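Local coordinates for extracellular subtilisin-like serine proteinase (Vibrio sp. PA-44, PDB 1SH7), which is a secreted, calcium-binding, cold-adapted protease of the subtilisin family, and probably cleaves proteins internally as a serine endopeptidase, at residues Y34-G39 and D113-N118; F57-A62 and G93-S98. All coordinates share one frame; numbering follows the deposited sequence.

Interaction 1. Residues Y34-G39 and D113-N118; sequences YVIDTG and DWVAQN
Tyr34 and Ile36 of strand 32-37 pack against Trp114 and Val115 of helix 105-118 in a buried, apolar strand-to-helix contact on one side of the central parallel sheet. The two segments run nearly antiparallel. Their axes come within 10.1 Å at an angle of 165°. Val115 faces the strand, and its CG2 methyl touches both strand side chains. That methyl lies 3.7 Å from Tyr34 CB. It also meets Ile36 CD1 at 3.9 Å, and there the two chain ends meet head-on. Tyr34 and Val115 instead lie alongside each other, pointing opposite ways, and Val115 CG1 adds a contact to Tyr34 CG.

The far side of the Tyr34 ring meets Trp114. The indole has CG anti to the backbone N (chi1 -172°), which brings its six-membered ring toward the strand. Its CZ3 comes 3.9 Å from Tyr34 CE1, and the two side chains are roughly perpendicular. Farther out, Tyr34 OH lies 3.7 Å from the backbone O of Asn118, at the end of the helix.

Val94 of the neighbouring strand joins the same apolar layer and touches Ile36, Trp114 and Val115. Val35 points away from helix 105-118, and its side chain packs on helix 70-79. Strand 32-37 is therefore covered by helices on both faces. It ends at Asp37, predicted to be the charge-relay aspartate. Helix 105-118 connects strands 90-95 and 123-127, the sheet neighbours of strand 32-37. The arrangement is a beta-alpha-beta crossover of the subtilisin alpha/beta fold, with its helix packed on the strand it spans.

Interaction 2. Residues F57-A62 and G93-S98; sequences FVDNDA and GVRVLS. With CA (calcium ion), chain D.
Phe57, Val58 and Asp59 meet Arg95 and its neighbours where the calcium-binding loop leaves edge strand 51-56. Asp56 stands opposite Asn60 and Asp61 together, a geometry consistent with a G1 beta bulge. One backbone bond joins the segments: Phe57 N donates to Arg95 O at 2.8 Å. It carries the parallel strand pairing past Tyr55, which also bonds to the Arg95 backbone.

Packing contacts flank this bond. Phe57 CE2 reaches Val94 CG1, which sits at the edge of the ring, and Phe57 CD2 meets Val96 CG1. Val58 CG2 packs 3.4 Å from the carbonyl C of Val96, close to the next peptide. Val58 CB lies over one face of the Arg95 guanidinium, 3.6 Å from NH2.

The polar contacts run from Arg95 to the metal. The Arg95 side chain is extended from CG to NE, which carries its guanidinium out to Val58 and Asp59. NH2 forms a salt bridge with Asp59 OD2 at 3.0 Å. The carboxylate is met from above its plane, and the two flat groups are 48° apart. NH2 also bonds to Asp56, a ligand of the same calcium. Asp61 holds the ion through both OD1 and OD2, with Asp56 and Asp63 completing the protein ligands. Asp59 OD2 accepts two further bonds: water 1 links it to Arg95 NH1, and water 2, 2.6 Å from Asp59 OD2, is itself bound to the calcium.

Interactions 1 and 2 lie side by side, their centres about 9 Å apart, and meet along neighbouring strands 32-37 and 90-95. Probable backbone hydrogen bonds join them: Val35 O to Val94 N at 2.9 Å, and Asp37 O to Val96 N at 2.8 Å. Side chains meet as well, with Ile36 CG2 3.6 Å from Val96 CG2. Arg95 NE bonds weakly to Thr38 O, so one side chain connects the calcium loop to the end of strand 32-37. The Leu97 side chain lies about 4 Å from that of Asp37 and about 7 Å from the bound phenylmethanesulfonic acid, which places this end of interaction 2 beside the ligand pocket and Asp37, the predicted charge-relay aspartate.

Interaction 1. Residues Y34-G39 and D113-N118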
loop_
_atom_site.group_PDB
_atom_site.type_symbol
_atom_site.label_atom_id
_atom_site.label_comp_id
_atom_site.label_asym_id
_atom_site.label_seq_id
_atom_site.Cartn_x
_atom_site.Cartn_y
_atom_site.Cartn_z
ATOM N N TYR A 34 -8.202 4.466 1.067
ATOM C CA TYR A 34 -8.306 4.857 2.462
ATOM C C TYR A 34 -6.961 4.598 3.128
ATOM O O TYR A 34 -6.517 3.454 3.186
ATOM C CB TYR A 34 -9.431 4.076 3.144
ATOM C CG TYR A 34 -10.765 4.472 2.617
ATOM C CD1 TYR A 34 -11.479 5.539 3.188
ATOM C CD2 TYR A 34 -11.297 3.841 1.515
ATOM C CE1 TYR A 34 -12.692 5.940 2.664
ATOM C CE2 TYR A 34 -12.523 4.244 0.971
ATOM C CZ TYR A 34 -13.204 5.300 1.555
ATOM O OH TYR A 34 -14.413 5.701 1.026
ATOM N N VAL A 35 -6.310 5.663 3.594
ATOM C CA VAL A 35 -4.960 5.583 4.131
ATOM C C VAL A 35 -5.031 5.611 5.635
ATOM O O VAL A 35 -5.353 6.650 6.224
ATOM C CB VAL A 35 -4.110 6.718 3.556
ATOM C CG1 VAL A 35 -2.710 6.700 4.108
ATOM C CG2 VAL A 35 -4.148 6.640 2.042
ATOM N N ILE A 36 -4.813 4.442 6.251
ATOM C CA ILE A 36 -4.976 4.262 7.690
ATOM C C ILE A 36 -3.576 4.409 8.262
ATOM O O ILE A 36 -2.752 3.526 8.156
ATOM C CB ILE A 36 -5.607 2.883 8.018
ATOM C CG1 ILE A 36 -6.996 2.749 7.341
ATOM C CG2 ILE A 36 -5.692 2.660 9.518
ATOM C CD1 ILE A 36 -7.590 1.324 7.359
ATOM N N ASP A 37 -3.307 5.557 8.849
ATOM C CA ASP A 37 -1.931 5.934 9.117
ATOM C C ASP A 37 -1.868 7.155 10.055
ATOM O O ASP A 37 -2.746 7.313 10.905
ATOM C CB ASP A 37 -1.227 6.198 7.780
ATOM C CG ASP A 37 0.218 5.806 7.795
ATOM O OD1 ASP A 37 0.983 6.422 8.574
ATOM O OD2 ASP A 37 0.692 4.957 7.006
ATOM N N THR A 38 -0.848 8.011 9.880
ATOM C CA THR A 38 -0.662 9.192 10.718
ATOM C C THR A 38 -1.453 10.400 10.258
ATOM O O THR A 38 -1.264 11.508 10.765
ATOM C CB THR A 38 0.862 9.595 10.761
ATOM O OG1 THR A 38 1.291 9.957 9.440
ATOM C CG2 THR A 38 1.751 8.452 11.154
ATOM N N GLY A 39 -2.313 10.208 9.268
ATOM C CA GLY A 39 -3.017 11.280 8.628
ATOM C C GLY A 39 -2.463 11.510 7.237
ATOM O O GLY A 39 -1.519 10.838 6.816
ATOM N N ASP A 113 -12.836 -0.242 11.173
ATOM C CA ASP A 113 -14.297 -0.265 11.195
ATOM C C ASP A 113 -14.894 0.934 10.438
ATOM O O ASP A 113 -15.911 0.807 9.750
ATOM C CB ASP A 113 -14.803 -0.221 12.645
ATOM C CG ASP A 113 -14.603 -1.521 13.394
ATOM O OD1 ASP A 113 -14.917 -1.509 14.621
ATOM O OD2 ASP A 113 -14.174 -2.595 12.868
ATOM N N TRP A 114 -14.268 2.101 10.576
ATOM C CA TRP A 114 -14.741 3.303 9.901
ATOM C C TRP A 114 -14.678 3.169 8.380
ATOM O O TRP A 114 -15.578 3.606 7.654
ATOM C CB TRP A 114 -13.918 4.515 10.358
ATOM C CG TRP A 114 -14.445 5.798 9.874
ATOM C CD1 TRP A 114 -15.305 6.625 10.528
ATOM C CD2 TRP A 114 -14.195 6.413 8.598
ATOM N NE1 TRP A 114 -15.557 7.736 9.770
ATOM C CE2 TRP A 114 -14.899 7.629 8.576
ATOM C CE3 TRP A 114 -13.408 6.085 7.494
ATOM C CZ2 TRP A 114 -14.848 8.506 7.490
ATOM C CZ3 TRP A 114 -13.375 6.944 6.415
ATOM C CH2 TRP A 114 -14.098 8.124 6.415
ATOM N N VAL A 115 -13.600 2.569 7.907
ATOM C CA VAL A 115 -13.455 2.295 6.467
ATOM C C VAL A 115 -14.536 1.307 6.013
ATOM O O VAL A 115 -15.224 1.554 5.025
ATOM C CB VAL A 115 -12.033 1.781 6.133
ATOM C CG1 VAL A 115 -11.974 1.199 4.761
ATOM C CG2 VAL A 115 -10.992 2.917 6.297
ATOM N N ALA A 116 -14.745 0.222 6.737
ATOM C CA ALA A 116 -15.811 -0.713 6.364
ATOM C C ALA A 116 -17.178 0.004 6.315
ATOM O O ALA A 116 -17.959 -0.173 5.361
ATOM C CB ALA A 116 -15.873 -1.879 7.322
ATOM N N GLN A 117 -17.429 0.874 7.288
ATOM C CA GLN A 117 -18.734 1.539 7.372
ATOM C C GLN A 117 -18.903 2.685 6.348
ATOM O O GLN A 117 -20.021 3.002 5.973
ATOM C CB GLN A 117 -18.992 2.073 8.775
ATOM C CG GLN A 117 -19.213 0.991 9.821
ATOM C CD GLN A 117 -19.040 1.497 11.250
ATOM O OE1 GLN A 117 -19.167 2.696 11.512
ATOM N NE2 GLN A 117 -18.742 0.586 12.172
ATOM N N ASN A 118 -17.806 3.286 5.888
ATOM C CA ASN A 118 -17.894 4.513 5.119
ATOM C C ASN A 118 -17.415 4.422 3.677
ATOM O O ASN A 118 -17.533 5.386 2.937
ATOM C CB ASN A 118 -17.147 5.647 5.860
ATOM C CG ASN A 118 -17.843 6.039 7.153
ATOM O OD1 ASN A 118 -17.507 5.531 8.244
ATOM N ND2 ASN A 118 -18.825 6.914 7.049
#

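Interaction 2. Residues F57-A62 and G93-S98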
loop_
_atom_site.group_PDB
_atom_site.type_symbol
_atom_site.label_atom_id
_atom_site.label_comp_id
_atom_site.label_asym_id
_atom_site.label_seq_id
_atom_site.Cartn_x
_atom_site.Cartn_y
_atom_site.Cartn_z
ATOM N N PHE A 57 -9.012 9.440 14.685
ATOM C CA PHE A 57 -9.258 8.670 15.902
ATOM C C PHE A 57 -8.209 8.838 16.997
ATOM O O PHE A 57 -8.341 8.248 18.060
ATOM C CB PHE A 57 -9.368 7.185 15.581
ATOM C CG PHE A 57 -10.605 6.848 14.828
ATOM C CD1 PHE A 57 -11.806 6.702 15.500
ATOM C CD2 PHE A 57 -10.580 6.754 13.449
ATOM C CE1 PHE A 57 -12.963 6.405 14.810
ATOM C CE2 PHE A 57 -11.730 6.480 12.733
ATOM C CZ PHE A 57 -12.927 6.308 13.408
ATOM N N VAL A 58 -7.145 9.570 16.698
ATOM C CA VAL A 58 -6.143 9.909 17.684
ATOM C C VAL A 58 -6.722 11.037 18.548
ATOM O O VAL A 58 -6.746 10.966 19.765
ATOM C CB VAL A 58 -4.800 10.351 16.992
ATOM C CG1 VAL A 58 -3.805 10.918 17.989
ATOM C CG2 VAL A 58 -4.168 9.201 16.228
ATOM N N ASP A 59 -7.226 12.083 17.919
ATOM C CA ASP A 59 -7.739 13.231 18.671
ATOM C C ASP A 59 -9.274 13.378 18.672
ATOM O O ASP A 59 -9.815 14.360 19.186
ATOM C CB ASP A 59 -7.077 14.504 18.142
ATOM C CG ASP A 59 -5.618 14.575 18.525
ATOM O OD1 ASP A 59 -5.289 14.118 19.639
ATOM O OD2 ASP A 59 -4.736 15.027 17.773
ATOM N N ASN A 60 -9.956 12.398 18.088
ATOM C CA ASN A 60 -11.408 12.439 17.903
ATOM C C ASN A 60 -11.886 13.764 17.330
ATOM O O ASN A 60 -12.597 14.525 17.968
ATOM C CB ASN A 60 -12.121 12.053 19.198
ATOM C CG ASN A 60 -11.817 10.622 19.597
ATOM O OD1 ASN A 60 -11.981 9.689 18.789
ATOM N ND2 ASN A 60 -11.287 10.442 20.804
ATOM N N ASP A 61 -11.490 14.009 16.087
ATOM C CA ASP A 61 -11.869 15.215 15.377
ATOM C C ASP A 61 -11.984 14.904 13.867
ATOM O O ASP A 61 -11.735 13.761 13.449
ATOM C CB ASP A 61 -10.933 16.385 15.735
ATOM C CG ASP A 61 -9.536 16.266 15.150
ATOM O OD1 ASP A 61 -9.386 16.075 13.915
ATOM O OD2 ASP A 61 -8.515 16.397 15.870
ATOM N N ALA A 62 -12.415 15.892 13.099
ATOM C CA ALA A 62 -12.757 15.699 11.676
ATOM C C ALA A 62 -11.621 16.000 10.718
ATOM O O ALA A 62 -11.807 15.922 9.499
ATOM C CB ALA A 62 -13.998 16.555 11.297
ATOM N N GLY A 93 -7.980 10.356 4.305
ATOM C CA GLY A 93 -7.142 10.191 5.501
ATOM C C GLY A 93 -7.895 9.570 6.661
ATOM O O GLY A 93 -8.962 10.044 7.029
ATOM N N VAL A 94 -7.371 8.478 7.214
ATOM C CA VAL A 94 -7.940 7.849 8.420
ATOM C C VAL A 94 -6.844 7.814 9.469
ATOM O O VAL A 94 -5.992 6.927 9.497
ATOM C CB VAL A 94 -8.497 6.438 8.130
ATOM C CG1 VAL A 94 -9.205 5.858 9.346
ATOM C CG2 VAL A 94 -9.452 6.483 6.942
ATOM N N ARG A 95 -6.797 8.853 10.271
ATOM C CA ARG A 95 -5.700 9.032 11.192
ATOM C C ARG A 95 -5.854 8.186 12.469
ATOM O O ARG A 95 -6.727 8.450 13.315
ATOM C CB ARG A 95 -5.526 10.510 11.509
ATOM C CG ARG A 95 -4.389 10.807 12.502
ATOM C CD ARG A 95 -4.132 12.285 12.642
ATOM N NE ARG A 95 -2.942 12.519 13.450
ATOM C CZ ARG A 95 -2.898 13.001 14.683
ATOM N NH1 ARG A 95 -1.719 13.123 15.269
ATOM N NH2 ARG A 95 -3.961 13.416 15.328
ATOM N N VAL A 96 -4.992 7.179 12.609
ATOM C CA VAL A 96 -4.998 6.324 13.790
ATOM C C VAL A 96 -3.660 6.283 14.534
ATOM O O VAL A 96 -3.569 5.597 15.560
ATOM C CB VAL A 96 -5.412 4.864 13.463
ATOM C CG1 VAL A 96 -6.848 4.822 12.854
ATOM C CG2 VAL A 96 -4.393 4.187 12.512
ATOM N N LEU A 97 -2.656 6.994 14.000
ATOM C CA LEU A 97 -1.327 7.090 14.603
ATOM C C LEU A 97 -0.970 8.560 14.862
ATOM O O LEU A 97 -1.212 9.454 14.000
ATOM C CB LEU A 97 -0.280 6.458 13.684
ATOM C CG LEU A 97 -0.515 5.033 13.174
ATOM C CD1 LEU A 97 0.539 4.713 12.142
ATOM C CD2 LEU A 97 -0.452 4.011 14.315
ATOM N N SER A 98 -0.397 8.796 16.049
ATOM C CA SER A 98 -0.024 10.130 16.561
ATOM C C SER A 98 1.076 10.832 15.769
ATOM O O SER A 98 1.621 10.255 14.842
ATOM C CB SER A 98 0.434 10.022 18.021
ATOM O OG SER A 98 1.729 9.459 18.117
HETATM CA CA CA D . -6.838 16.157 13.832
HETATM O O HOH W 1 -2.137 14.905 17.611
HETATM O O HOH W 2 -5.331 16.556 15.698
HETATM O O HOH W 3 -4.738 15.866 12.758
HETATM O O HOH W 4 -6.846 18.515 13.548
#